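Local coordinates for protein tyrosinase (Burkholderia thailandensis, PDB 5ZRD) that probably hydroxylates monophenols to catechols and oxidises these to quinones at a pair of copper ions, remaining efficient at acidic pH, at residues His277-Leu282 and His463-Leu467; Phe287-Asp292 and Ser440-Tyr446; Val252-Thr256 and Val270-Ser275; Ala218-Gly222 and Pro232-Tyr238. All coordinates share one frame; numbering follows the deposited sequence.

Overall arrangement
Taken together, the four contacts illustrate how a type 3 copper enzyme ties its metal-bearing helix to a sheet (interaction 1) and braces the surrounding loops and helix ends (2 to 4). Interaction 1 lies deepest, its centre about 5 Å from that of the chain, and holds copper ligands. Interaction 2 uses the adjacent strand of the same sheet and touches it through His463 and Tyr289; it runs from a buried phenylalanine to an exposed aspartate. Interaction 3 joins the chain near the beginning of helix 274-285, shared with interaction 1, to the 250-254/256-265 junction. Interaction 4 is only partly buried, yet its Trp219 reaches both sheet contacts. Charged and metal chemistry mark 1, a lysine among carbonyls 2, the buried Glu274 interaction 3, and main-chain bonds 4.

Interaction 1. Residues His277-Leu282 and His463-Leu467; sequences HNDIHL and HKSIL. With CU (copper (II) ion), chain K; O (oxygen atom), chain L.
Asp279 on helix 274-285 binds strand 456-466 through both carboxylate oxygens. OD2 accepts from His463 NE2 at 2.9 Å, a nearly straight bond of 174° that lies in the imidazole plane but descends on the carboxylate from above. Ser465 OG donates to Asp279 OD1 over 2.6 Å, on the anti side, and a water bridges OD1 to the backbone N of Ser465. One residue earlier, Asn278 ND2 reaches Ser465 O at 3.3 Å with the acceptor close to its amide plane.

Apolar contact is carried by Leu467, just past the strand. With CG anti to its backbone N (chi1 178°), its two methyls divide the work: CD1 rests on His281 CB and Leu282 CD2, whereas CD2 sits over the centre of the His281 ring, 4.0 Å from the centroid, in a CH-pi contact.

Metal bonds complete the set. His277 NE2 and His281 NE2 bind one copper at 2.1 and 2.0 Å, joined by His320 and the bound oxygen atom. Their far nitrogens are held by backbone carbonyls, His277 ND1 by Glu274 O and His281 ND1 by Met304 O, while Tyr289 OH bonds His463 ND1.

The carboxylate thus anchors the copper-binding helix to the sheet, and Leu467 lines the oxygen pocket; its CD2 methyl, seated on the ring face, probably restrains the His281 ring.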
loop_
_atom_site.group_PDB
_atom_site.type_symbol
_atom_site.label_atom_id
_atom_site.label_comp_id
_atom_site.label_asym_id
_atom_site.label_seq_id
_atom_site.Cartn_x
_atom_site.Cartn_y
_atom_site.Cartn_z
ATOM N N HIS A 277 -8.535 -13.004 -35.386
ATOM C CA HIS A 277 -8.630 -13.842 -34.176
ATOM C C HIS A 277 -9.620 -13.229 -33.181
ATOM O O HIS A 277 -10.555 -13.896 -32.757
ATOM C CB HIS A 277 -7.256 -14.076 -33.549
ATOM C CG HIS A 277 -7.279 -14.214 -32.064
ATOM N ND1 HIS A 277 -7.261 -13.112 -31.224
ATOM C CD2 HIS A 277 -7.271 -15.290 -31.255
ATOM C CE1 HIS A 277 -7.250 -13.512 -29.959
ATOM N NE2 HIS A 277 -7.242 -14.837 -29.942
ATOM N N ASN A 278 -9.382 -11.977 -32.824
ATOM C CA ASN A 278 -10.286 -11.200 -31.990
ATOM C C ASN A 278 -11.727 -11.319 -32.510
ATOM O O ASN A 278 -12.651 -11.580 -31.708
ATOM C CB ASN A 278 -9.834 -9.747 -31.890
ATOM C CG ASN A 278 -8.622 -9.564 -31.009
ATOM O OD1 ASN A 278 -8.072 -10.535 -30.487
ATOM N ND2 ASN A 278 -8.197 -8.325 -30.841
ATOM N N ASP A 279 -11.925 -11.186 -33.821
ATOM C CA ASP A 279 -13.289 -11.248 -34.395
ATOM C C ASP A 279 -14.008 -12.543 -34.045
ATOM O O ASP A 279 -15.194 -12.522 -33.698
ATOM C CB ASP A 279 -13.262 -11.091 -35.923
ATOM C CG ASP A 279 -12.705 -9.731 -36.386
ATOM O OD1 ASP A 279 -12.701 -8.734 -35.606
ATOM O OD2 ASP A 279 -12.265 -9.664 -37.552
ATOM N N ILE A 280 -13.293 -13.668 -34.114
ATOM C CA ILE A 280 -13.904 -14.967 -33.993
ATOM C C ILE A 280 -14.317 -15.124 -32.530
ATOM O O ILE A 280 -15.365 -15.633 -32.244
ATOM C CB ILE A 280 -12.973 -16.102 -34.500
ATOM C CG1 ILE A 280 -12.798 -16.116 -36.025
ATOM C CG2 ILE A 280 -13.430 -17.463 -34.025
ATOM C CD1 ILE A 280 -14.093 -16.240 -36.837
ATOM N N HIS A 281 -13.466 -14.720 -31.610
ATOM C CA HIS A 281 -13.832 -14.678 -30.231
ATOM C C HIS A 281 -15.123 -13.869 -30.036
ATOM O O HIS A 281 -15.957 -14.269 -29.283
ATOM C CB HIS A 281 -12.710 -14.024 -29.422
ATOM C CG HIS A 281 -11.637 -14.958 -28.980
ATOM N ND1 HIS A 281 -11.618 -15.499 -27.711
ATOM C CD2 HIS A 281 -10.514 -15.383 -29.604
ATOM C CE1 HIS A 281 -10.516 -16.209 -27.569
ATOM N NE2 HIS A 281 -9.841 -16.204 -28.738
ATOM N N LEU A 282 -15.254 -12.684 -30.631
ATOM C CA LEU A 282 -16.418 -11.888 -30.332
ATOM C C LEU A 282 -17.670 -12.509 -30.975
ATOM O O LEU A 282 -18.741 -12.466 -30.407
ATOM C CB LEU A 282 -16.214 -10.446 -30.802
ATOM C CG LEU A 282 -15.080 -9.665 -30.148
ATOM C CD1 LEU A 282 -15.332 -8.168 -30.227
ATOM C CD2 LEU A 282 -14.834 -10.070 -28.705
ATOM N N HIS A 463 -14.889 -2.915 -39.532
ATOM C CA HIS A 463 -14.943 -3.132 -38.086
ATOM C C HIS A 463 -13.522 -3.288 -37.493
ATOM O O HIS A 463 -12.549 -3.564 -38.176
ATOM C CB HIS A 463 -15.804 -4.349 -37.764
ATOM C CG HIS A 463 -15.155 -5.645 -38.142
ATOM N ND1 HIS A 463 -15.390 -6.268 -39.349
ATOM C CD2 HIS A 463 -14.248 -6.408 -37.498
ATOM C CE1 HIS A 463 -14.676 -7.380 -39.416
ATOM N NE2 HIS A 463 -13.962 -7.484 -38.298
ATOM N N LYS A 464 -13.443 -3.073 -36.192
ATOM C CA LYS A 464 -12.299 -3.378 -35.378
ATOM C C LYS A 464 -12.821 -3.968 -34.069
ATOM O O LYS A 464 -13.604 -3.340 -33.380
ATOM C CB LYS A 464 -11.468 -2.130 -35.088
ATOM C CG LYS A 464 -10.229 -2.322 -34.207
ATOM C CD LYS A 464 -9.598 -0.974 -33.901
ATOM C CE LYS A 464 -8.422 -1.012 -32.946
ATOM N NZ LYS A 464 -7.187 -1.345 -33.683
ATOM N N SER A 465 -12.322 -5.160 -33.761
ATOM C CA SER A 465 -12.667 -5.916 -32.594
ATOM C C SER A 465 -11.587 -5.737 -31.521
ATOM O O SER A 465 -10.447 -6.112 -31.722
ATOM C CB SER A 465 -12.829 -7.370 -32.961
ATOM O OG SER A 465 -14.031 -7.613 -33.703
ATOM N N ILE A 466 -11.960 -5.200 -30.378
ATOM C CA ILE A 466 -11.072 -5.143 -29.210
ATOM C C ILE A 466 -11.496 -6.255 -28.235
ATOM O O ILE A 466 -12.487 -6.148 -27.464
ATOM C CB ILE A 466 -11.095 -3.752 -28.548
ATOM C CG1 ILE A 466 -10.701 -2.614 -29.497
ATOM C CG2 ILE A 466 -10.165 -3.737 -27.342
ATOM C CD1 ILE A 466 -11.770 -2.212 -30.473
ATOM N N LEU A 467 -10.781 -7.356 -28.313
ATOM C CA LEU A 467 -10.954 -8.443 -27.359
ATOM C C LEU A 467 -10.312 -8.008 -26.064
ATOM O O LEU A 467 -9.116 -7.742 -26.050
ATOM C CB LEU A 467 -10.243 -9.690 -27.866
ATOM C CG LEU A 467 -10.279 -10.914 -26.967
ATOM C CD1 LEU A 467 -11.709 -11.380 -26.743
ATOM C CD2 LEU A 467 -9.451 -12.032 -27.582
HETATM CU CU CU K . -7.861 -16.477 -28.725
HETATM O O O L . -7.111 -15.198 -27.141
HETATM O O HOH W 1 -10.980 -6.772 -35.818
#

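Interaction 2. Residues Phe287-Asp292 and Ser440-Tyr446; sequences FDYGGD and SFIMKAY
The loop between helix 274-285 and strand 295-297 lies along strand 441-450, an inner strand of the mixed sheet, and Phe287, Tyr289 and Gly291 meet the strand residues whose side chains face that loop. At the inner end, the Phe287 ring passes Ile442, with CD2 3.5 Å from Ile442 CD1, and its edge meets Ser440 O, 3.4 Å from CZ. Leu282 of the helix packs against both Phe287 and Ile442.

Farther along, Lys444 provides the polar clamp. Its chain bends at chi3 (103°), which carries NZ to the loop backbone, where it donates to Tyr289 O at 2.8 Å and to Gly291 O at 3.2 Å. The Tyr289 carbonyl is approached at 148°, that of Gly291 at a much more bent 103°. Lys444 NZ also lies over one face of the Tyr289 ring, 4.5 Å from its centroid, in a cation-pi contact, and a water accepts from NZ at 2.8 Å. Tyr446 OH stands 2.8 Å from Gly291 O, with Glu506 OE1 as a further partner. Asp292 OD1 lies above the Tyr446 ring near its rim, although Gly291 and Asp292 are poorly ordered.

Two carbonyls, a water and an aromatic face therefore surround the lysine's charge, an environment consistent with a protonated amine that holds the irregular loop against the sheet.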
loop_
_atom_site.group_PDB
_atom_site.type_symbol
_atom_site.label_atom_id
_atom_site.label_comp_id
_atom_site.label_asym_id
_atom_site.label_seq_id
_atom_site.Cartn_x
_atom_site.Cartn_y
_atom_site.Cartn_z
ATOM N N PHE A 287 -21.123 -11.239 -29.660
ATOM C CA PHE A 287 -21.397 -10.037 -30.467
ATOM C C PHE A 287 -22.019 -10.405 -31.829
ATOM O O PHE A 287 -21.423 -11.149 -32.661
ATOM C CB PHE A 287 -20.106 -9.253 -30.679
ATOM C CG PHE A 287 -19.547 -8.661 -29.421
ATOM C CD1 PHE A 287 -18.900 -9.458 -28.500
ATOM C CD2 PHE A 287 -19.681 -7.312 -29.151
ATOM C CE1 PHE A 287 -18.402 -8.928 -27.323
ATOM C CE2 PHE A 287 -19.146 -6.774 -27.993
ATOM C CZ PHE A 287 -18.517 -7.586 -27.079
ATOM N N ASP A 288 -23.234 -9.903 -32.036
ATOM C CA ASP A 288 -23.928 -9.883 -33.332
ATOM C C ASP A 288 -23.121 -9.051 -34.290
ATOM O O ASP A 288 -22.837 -7.924 -33.924
ATOM C CB ASP A 288 -25.291 -9.168 -33.152
ATOM C CG ASP A 288 -26.448 -9.874 -33.859
ATOM O OD1 ASP A 288 -26.250 -10.804 -34.679
ATOM O OD2 ASP A 288 -27.601 -9.485 -33.571
ATOM N N TYR A 289 -22.753 -9.521 -35.501
ATOM C CA TYR A 289 -22.073 -8.578 -36.467
ATOM C C TYR A 289 -22.937 -7.321 -36.657
ATOM O O TYR A 289 -22.407 -6.201 -36.801
ATOM C CB TYR A 289 -21.789 -9.166 -37.855
ATOM C CG TYR A 289 -20.752 -8.399 -38.650
ATOM C CD1 TYR A 289 -19.453 -8.273 -38.173
ATOM C CD2 TYR A 289 -21.045 -7.798 -39.874
ATOM C CE1 TYR A 289 -18.477 -7.587 -38.885
ATOM C CE2 TYR A 289 -20.085 -7.084 -40.587
ATOM C CZ TYR A 289 -18.785 -6.989 -40.101
ATOM O OH TYR A 289 -17.786 -6.331 -40.784
ATOM N N GLY A 290 -24.255 -7.519 -36.627
ATOM C CA GLY A 290 -25.198 -6.418 -36.495
ATOM C C GLY A 290 -25.195 -5.574 -37.752
ATOM O O GLY A 290 -24.926 -6.083 -38.846
ATOM N N GLY A 291 -25.471 -4.286 -37.603
ATOM C CA GLY A 291 -25.499 -3.410 -38.764
ATOM C C GLY A 291 -25.195 -1.960 -38.422
ATOM O O GLY A 291 -24.209 -1.624 -37.711
ATOM N N ASP A 292 -26.124 -1.130 -38.900
ATOM C CA ASP A 292 -25.958 0.289 -39.207
ATOM C C ASP A 292 -26.332 1.270 -38.049
ATOM O O ASP A 292 -26.180 2.503 -38.165
ATOM C CB ASP A 292 -26.840 0.529 -40.432
ATOM C CG ASP A 292 -26.563 1.813 -41.092
ATOM O OD1 ASP A 292 -25.657 2.540 -40.643
ATOM O OD2 ASP A 292 -27.263 2.102 -42.068
ATOM N N SER A 440 -15.152 -6.624 -23.778
ATOM C CA SER A 440 -14.768 -6.476 -25.188
ATOM C C SER A 440 -15.704 -5.489 -25.887
ATOM O O SER A 440 -16.789 -5.202 -25.354
ATOM C CB SER A 440 -14.788 -7.819 -25.887
ATOM O OG SER A 440 -13.902 -8.745 -25.256
ATOM N N PHE A 441 -15.277 -4.959 -27.044
ATOM C CA PHE A 441 -16.097 -4.004 -27.812
ATOM C C PHE A 441 -15.648 -3.939 -29.274
ATOM O O PHE A 441 -14.551 -4.336 -29.636
ATOM C CB PHE A 441 -16.151 -2.619 -27.159
ATOM C CG PHE A 441 -14.881 -1.823 -27.098
ATOM C CD1 PHE A 441 -13.979 -2.003 -26.070
ATOM C CD2 PHE A 441 -14.611 -0.843 -28.030
ATOM C CE1 PHE A 441 -12.798 -1.269 -26.013
ATOM C CE2 PHE A 441 -13.434 -0.104 -27.976
ATOM C CZ PHE A 441 -12.536 -0.306 -26.959
ATOM N N ILE A 442 -16.580 -3.490 -30.117
ATOM C CA ILE A 442 -16.365 -3.376 -31.536
ATOM C C ILE A 442 -16.568 -1.917 -31.938
ATOM O O ILE A 442 -17.453 -1.260 -31.415
ATOM C CB ILE A 442 -17.307 -4.281 -32.333
ATOM C CG1 ILE A 442 -17.278 -5.731 -31.834
ATOM C CG2 ILE A 442 -16.976 -4.166 -33.816
ATOM C CD1 ILE A 442 -18.415 -6.579 -32.359
ATOM N N MET A 443 -15.681 -1.433 -32.820
ATOM C CA MET A 443 -15.813 -0.149 -33.482
ATOM C C MET A 443 -16.162 -0.440 -34.945
ATOM O O MET A 443 -15.491 -1.256 -35.562
ATOM C CB MET A 443 -14.517 0.660 -33.411
ATOM C CG MET A 443 -14.130 1.016 -32.026
ATOM S SD MET A 443 -12.530 1.862 -31.906
ATOM C CE MET A 443 -12.835 3.253 -32.993
ATOM N N LYS A 444 -17.239 0.168 -35.445
ATOM C CA LYS A 444 -17.682 0.039 -36.836
ATOM C C LYS A 444 -17.668 1.441 -37.443
ATOM O O LYS A 444 -18.178 2.364 -36.827
ATOM C CB LYS A 444 -19.080 -0.579 -36.894
ATOM C CG LYS A 444 -19.126 -2.088 -36.724
ATOM C CD LYS A 444 -20.501 -2.648 -36.914
ATOM C CE LYS A 444 -20.682 -3.306 -38.264
ATOM N NZ LYS A 444 -22.032 -3.899 -38.405
ATOM N N ALA A 445 -16.994 1.639 -38.566
ATOM C CA ALA A 445 -16.824 2.996 -39.094
ATOM C C ALA A 445 -17.693 3.168 -40.340
ATOM O O ALA A 445 -17.806 2.250 -41.145
ATOM C CB ALA A 445 -15.369 3.281 -39.375
ATOM N N TYR A 446 -18.299 4.348 -40.464
ATOM C CA TYR A 446 -19.156 4.706 -41.590
ATOM C C TYR A 446 -18.790 6.093 -42.134
ATOM O O TYR A 446 -18.366 7.005 -41.412
ATOM C CB TYR A 446 -20.631 4.708 -41.174
ATOM C CG TYR A 446 -21.120 3.372 -40.705
ATOM C CD1 TYR A 446 -21.625 2.438 -41.588
ATOM C CD2 TYR A 446 -21.013 3.006 -39.378
ATOM C CE1 TYR A 446 -22.058 1.187 -41.161
ATOM C CE2 TYR A 446 -21.436 1.762 -38.932
ATOM C CZ TYR A 446 -21.960 0.845 -39.824
ATOM O OH TYR A 446 -22.365 -0.384 -39.385
HETATM O O HOH W 2 -22.776 -4.458 -41.013
#

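Interaction 3. Residues Val252-Thr256 and Val270-Ser275; sequences VFSNT and VTPVES
Glu274 swings CG away from its backbone N (chi1 -160°) and then runs fully extended, carrying its carboxylate to the turn at Asn255 and Thr256; Phe253 has CG opposite its backbone N (chi1 175°), which brings a ring face to Val273. Glu274 OE2 accepts the backbone N-H of Thr256 at 2.8 Å, met nearly along the C-O axis, and Asn255 CA and CB also crowd close to it. Asn255 itself is the N-cap of the helix that follows, its side chain capping a backbone N further on. Separately, Asn255 ND2 donates to Ser254 OG at 2.7 Å, close to the amide plane, which steadies the amide.

A backbone bond ties the other end of the contact: Val273 N donates to Phe253 O at 2.9 Å, in the carbonyl plane. Val273 CG1 lies over the Phe253 ring, 4.0 Å from its centroid, as a CH-pi contact, while Val273 CB touches Phe253 CZ at 3.5 Å. Pro272 packs against the end of helix 250-254 and the turn after it, CB 3.3 Å from Val252 O, and Val252 CG2 meets Val270 CG2.

The other carboxylate oxygen, Glu274 OE1, accepts from Gly86 N beside the copper ligand His85. The contact thereby joins the junction of helices 250-254 and 256-265 to the beginning of helix 274-285, with helices 237-244 and 90-108 packed alongside.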
loop_
_atom_site.group_PDB
_atom_site.type_symbol
_atom_site.label_atom_id
_atom_site.label_comp_id
_atom_site.label_asym_id
_atom_site.label_seq_id
_atom_site.Cartn_x
_atom_site.Cartn_y
_atom_site.Cartn_z
ATOM N N VAL A 252 4.651 -6.829 -36.641
ATOM C CA VAL A 252 3.347 -6.251 -36.855
ATOM C C VAL A 252 2.355 -7.338 -37.256
ATOM O O VAL A 252 1.141 -7.126 -37.140
ATOM C CB VAL A 252 3.391 -5.104 -37.870
ATOM C CG1 VAL A 252 4.340 -4.033 -37.384
ATOM C CG2 VAL A 252 3.730 -5.554 -39.284
ATOM N N PHE A 253 2.878 -8.496 -37.685
ATOM C CA PHE A 253 2.043 -9.646 -37.877
ATOM C C PHE A 253 1.488 -10.120 -36.530
ATOM O O PHE A 253 0.355 -10.607 -36.458
ATOM C CB PHE A 253 2.792 -10.805 -38.539
ATOM C CG PHE A 253 2.004 -12.087 -38.656
ATOM C CD1 PHE A 253 0.994 -12.204 -39.590
ATOM C CD2 PHE A 253 2.211 -13.133 -37.776
ATOM C CE1 PHE A 253 0.259 -13.377 -39.698
ATOM C CE2 PHE A 253 1.468 -14.305 -37.856
ATOM C CZ PHE A 253 0.494 -14.429 -38.825
ATOM N N SER A 254 2.294 -9.977 -35.479
ATOM C CA SER A 254 2.063 -10.693 -34.251
ATOM C C SER A 254 0.884 -10.122 -33.456
ATOM O O SER A 254 0.283 -10.882 -32.741
ATOM C CB SER A 254 3.294 -10.724 -33.398
ATOM O OG SER A 254 3.556 -9.441 -32.856
ATOM N N ASN A 255 0.566 -8.834 -33.516
ATOM C CA ASN A 255 -0.290 -8.283 -32.443
ATOM C C ASN A 255 -0.865 -6.907 -32.807
ATOM O O ASN A 255 -0.319 -6.198 -33.633
ATOM C CB ASN A 255 0.478 -8.203 -31.121
ATOM C CG ASN A 255 1.459 -7.053 -31.018
ATOM O OD1 ASN A 255 1.092 -5.979 -30.535
ATOM N ND2 ASN A 255 2.723 -7.275 -31.393
ATOM N N THR A 256 -1.927 -6.523 -32.114
ATOM C CA THR A 256 -2.690 -5.301 -32.427
ATOM C C THR A 256 -1.941 -4.042 -32.005
ATOM O O THR A 256 -2.154 -2.972 -32.593
ATOM C CB THR A 256 -4.080 -5.325 -31.774
ATOM O OG1 THR A 256 -3.961 -5.695 -30.393
ATOM C CG2 THR A 256 -5.015 -6.299 -32.467
ATOM N N VAL A 270 -1.629 -2.580 -42.359
ATOM C CA VAL A 270 -1.321 -3.976 -42.062
ATOM C C VAL A 270 -2.334 -4.515 -41.043
ATOM O O VAL A 270 -2.844 -3.794 -40.192
ATOM C CB VAL A 270 0.130 -4.180 -41.600
ATOM C CG1 VAL A 270 1.114 -3.467 -42.506
ATOM C CG2 VAL A 270 0.341 -3.763 -40.184
ATOM N N THR A 271 -2.601 -5.803 -41.162
ATOM C CA THR A 271 -3.491 -6.507 -40.280
ATOM C C THR A 271 -2.726 -7.645 -39.597
ATOM O O THR A 271 -2.271 -8.543 -40.278
ATOM C CB THR A 271 -4.679 -7.120 -41.029
ATOM O OG1 THR A 271 -5.400 -6.034 -41.597
ATOM C CG2 THR A 271 -5.581 -7.930 -40.117
ATOM N N PRO A 272 -2.632 -7.613 -38.269
ATOM C CA PRO A 272 -2.044 -8.672 -37.495
ATOM C C PRO A 272 -2.975 -9.888 -37.431
ATOM O O PRO A 272 -4.213 -9.767 -37.528
ATOM C CB PRO A 272 -1.854 -8.083 -36.094
ATOM C CG PRO A 272 -2.972 -7.058 -35.970
ATOM C CD PRO A 272 -3.317 -6.664 -37.386
ATOM N N VAL A 273 -2.388 -11.061 -37.259
ATOM C CA VAL A 273 -3.215 -12.246 -37.154
ATOM C C VAL A 273 -4.141 -12.127 -35.936
ATOM O O VAL A 273 -5.205 -12.726 -35.916
ATOM C CB VAL A 273 -2.394 -13.547 -37.081
ATOM C CG1 VAL A 273 -1.530 -13.643 -35.839
ATOM C CG2 VAL A 273 -3.325 -14.745 -37.176
ATOM N N GLU A 274 -3.722 -11.358 -34.927
ATOM C CA GLU A 274 -4.488 -11.175 -33.701
ATOM C C GLU A 274 -5.879 -10.564 -33.975
ATOM O O GLU A 274 -6.783 -10.760 -33.172
ATOM C CB GLU A 274 -3.742 -10.296 -32.696
ATOM C CG GLU A 274 -4.252 -10.464 -31.284
ATOM C CD GLU A 274 -3.522 -9.657 -30.219
ATOM O OE1 GLU A 274 -3.836 -9.852 -28.979
ATOM O OE2 GLU A 274 -2.704 -8.778 -30.613
ATOM N N SER A 275 -6.008 -9.815 -35.062
ATOM C CA SER A 275 -7.209 -9.031 -35.361
ATOM C C SER A 275 -8.383 -9.944 -35.744
ATOM O O SER A 275 -9.386 -9.968 -35.068
ATOM C CB SER A 275 -6.895 -7.969 -36.403
ATOM O OG SER A 275 -7.971 -7.050 -36.558
#

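Interaction 4. Residues Ala218-Gly222 and Pro232-Tyr238; sequences AWLKG and PTRNGVY
Trp219 O and Leu220 O, at the end of helix 205-221, accept N-H groups from the beginning of helix 237-244, and Gly222, with phi 93°, turns the chain out of the first helix as its CA comes within 3.5 Å of Gly236 CA. This is the junction of two consecutive helices whose linking loop folds back on the first, within the central domain of tyrosinase. Val237 N donates to Trp219 O at 2.8 Å, and a weak bond of 3.3 Å joins Tyr238 N to Leu220 O. Gly236, the N-cap, packs closely here, its CA 3.5 Å from Leu220 O in a CA-H...O contact.

Val237 packs on the helix end through CG2 and CB. CG2 meets the edge of the Trp219 ring at CE3, 3.8 Å away, and CB rests on Leu220 CD2. Trp219 also meets the 287-292 loop, NE1 donating to Phe287 O and the ring meeting Tyr289 edge-to-face, and His463 of strand 456-466, also edge-to-face.

Lys221 O, at the helix terminus, is gripped by Thr233, weakly through N and also through the hydroxyl. The Thr233 OG1 to Lys221 O bond is 3.0 Å, and OG1 in turn accepts Asn235 N at 3.1 Å, closing an ST turn.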
loop_
_atom_site.group_PDB
_atom_site.type_symbol
_atom_site.label_atom_id
_atom_site.label_comp_id
_atom_site.label_asym_id
_atom_site.label_seq_id
_atom_site.Cartn_x
_atom_site.Cartn_y
_atom_site.Cartn_z
ATOM N N ALA A 218 -21.944 -14.241 -41.071
ATOM C CA ALA A 218 -22.057 -12.799 -41.313
ATOM C C ALA A 218 -20.725 -12.121 -40.998
ATOM O O ALA A 218 -20.288 -11.273 -41.719
ATOM C CB ALA A 218 -23.160 -12.196 -40.467
ATOM N N TRP A 219 -20.141 -12.457 -39.865
ATOM C CA TRP A 219 -18.819 -11.953 -39.514
ATOM C C TRP A 219 -17.805 -12.300 -40.610
ATOM O O TRP A 219 -17.025 -11.441 -41.034
ATOM C CB TRP A 219 -18.366 -12.535 -38.182
ATOM C CG TRP A 219 -18.752 -11.748 -36.969
ATOM C CD1 TRP A 219 -19.870 -11.905 -36.203
ATOM C CD2 TRP A 219 -17.971 -10.744 -36.316
ATOM N NE1 TRP A 219 -19.840 -11.067 -35.125
ATOM C CE2 TRP A 219 -18.694 -10.332 -35.173
ATOM C CE3 TRP A 219 -16.754 -10.121 -36.595
ATOM C CZ2 TRP A 219 -18.215 -9.367 -34.296
ATOM C CZ3 TRP A 219 -16.292 -9.147 -35.734
ATOM C CH2 TRP A 219 -17.014 -8.771 -34.606
ATOM N N LEU A 220 -17.822 -13.549 -41.071
ATOM C CA LEU A 220 -16.882 -13.969 -42.137
ATOM C C LEU A 220 -17.160 -13.223 -43.450
ATOM O O LEU A 220 -16.236 -12.755 -44.124
ATOM C CB LEU A 220 -16.988 -15.480 -42.325
ATOM C CG LEU A 220 -16.333 -16.294 -41.214
ATOM C CD1 LEU A 220 -16.821 -17.720 -41.270
ATOM C CD2 LEU A 220 -14.821 -16.252 -41.337
ATOM N N LYS A 221 -18.432 -13.108 -43.798
ATOM C CA LYS A 221 -18.812 -12.371 -44.982
ATOM C C LYS A 221 -18.440 -10.891 -44.865
ATOM O O LYS A 221 -17.833 -10.381 -45.773
ATOM C CB LYS A 221 -20.316 -12.464 -45.244
ATOM C CG LYS A 221 -20.700 -12.015 -46.642
ATOM C CD LYS A 221 -22.169 -12.224 -46.980
ATOM C CE LYS A 221 -22.506 -11.818 -48.406
ATOM N NZ LYS A 221 -23.868 -11.230 -48.515
ATOM N N GLY A 222 -18.787 -10.210 -43.764
ATOM C CA GLY A 222 -18.701 -8.725 -43.708
ATOM C C GLY A 222 -20.024 -8.054 -44.093
ATOM O O GLY A 222 -20.110 -6.835 -44.302
ATOM N N PRO A 232 -17.482 -13.450 -49.910
ATOM C CA PRO A 232 -16.921 -12.598 -48.854
ATOM C C PRO A 232 -16.589 -11.200 -49.398
ATOM O O PRO A 232 -15.913 -11.094 -50.414
ATOM C CB PRO A 232 -15.679 -13.350 -48.338
ATOM C CG PRO A 232 -15.390 -14.419 -49.374
ATOM C CD PRO A 232 -16.710 -14.694 -50.060
ATOM N N THR A 233 -17.109 -10.162 -48.745
ATOM C CA THR A 233 -16.692 -8.770 -48.977
ATOM C C THR A 233 -15.270 -8.552 -48.434
ATOM O O THR A 233 -14.646 -9.466 -47.837
ATOM C CB THR A 233 -17.660 -7.763 -48.336
ATOM O OG1 THR A 233 -17.375 -7.618 -46.938
ATOM C CG2 THR A 233 -19.119 -8.142 -48.532
ATOM N N ARG A 234 -14.781 -7.330 -48.629
ATOM C CA ARG A 234 -13.432 -6.903 -48.230
ATOM C C ARG A 234 -13.423 -6.512 -46.747
ATOM O O ARG A 234 -12.371 -6.211 -46.238
ATOM C CB ARG A 234 -12.923 -5.728 -49.096
ATOM C CG ARG A 234 -13.651 -4.406 -48.849
ATOM C CD ARG A 234 -13.128 -3.148 -49.554
ATOM N NE ARG A 234 -13.511 -3.091 -50.956
ATOM C CZ ARG A 234 -12.856 -3.716 -51.932
ATOM N NH1 ARG A 234 -13.421 -3.803 -53.128
ATOM N NH2 ARG A 234 -11.654 -4.243 -51.708
ATOM N N ASN A 235 -14.567 -6.494 -46.076
ATOM C CA ASN A 235 -14.634 -6.053 -44.676
ATOM C C ASN A 235 -14.727 -7.190 -43.658
ATOM O O ASN A 235 -14.650 -6.906 -42.458
ATOM C CB ASN A 235 -15.922 -5.300 -44.387
ATOM C CG ASN A 235 -16.097 -4.187 -45.373
ATOM O OD1 ASN A 235 -17.073 -4.199 -46.121
ATOM N ND2 ASN A 235 -15.103 -3.311 -45.433
ATOM N N GLY A 236 -15.019 -8.402 -44.103
ATOM C CA GLY A 236 -15.334 -9.493 -43.196
ATOM C C GLY A 236 -14.085 -10.137 -42.587
ATOM O O GLY A 236 -12.969 -9.713 -42.836
ATOM N N VAL A 237 -14.295 -11.166 -41.768
ATOM C CA VAL A 237 -13.188 -11.850 -41.138
ATOM C C VAL A 237 -12.403 -12.623 -42.195
ATOM O O VAL A 237 -11.207 -12.784 -42.045
ATOM C CB VAL A 237 -13.649 -12.790 -40.012
ATOM C CG1 VAL A 237 -12.445 -13.474 -39.366
ATOM C CG2 VAL A 237 -14.475 -12.025 -38.990
ATOM N N TYR A 238 -13.064 -13.060 -43.261
ATOM C CA TYR A 238 -12.358 -13.765 -44.306
ATOM C C TYR A 238 -11.259 -12.879 -44.913
ATOM O O TYR A 238 -10.033 -13.267 -44.968
ATOM C CB TYR A 238 -13.340 -14.255 -45.370
ATOM C CG TYR A 238 -12.700 -14.951 -46.541
ATOM C CD1 TYR A 238 -12.195 -14.237 -47.620
ATOM C CD2 TYR A 238 -12.589 -16.333 -46.570
ATOM C CE1 TYR A 238 -11.611 -14.890 -48.704
ATOM C CE2 TYR A 238 -12.007 -16.996 -47.643
ATOM C CZ TYR A 238 -11.521 -16.273 -48.718
ATOM O OH TYR A 238 -10.954 -16.939 -49.763
HETATM O O HOH W 3 -14.673 -11.136 -45.744
#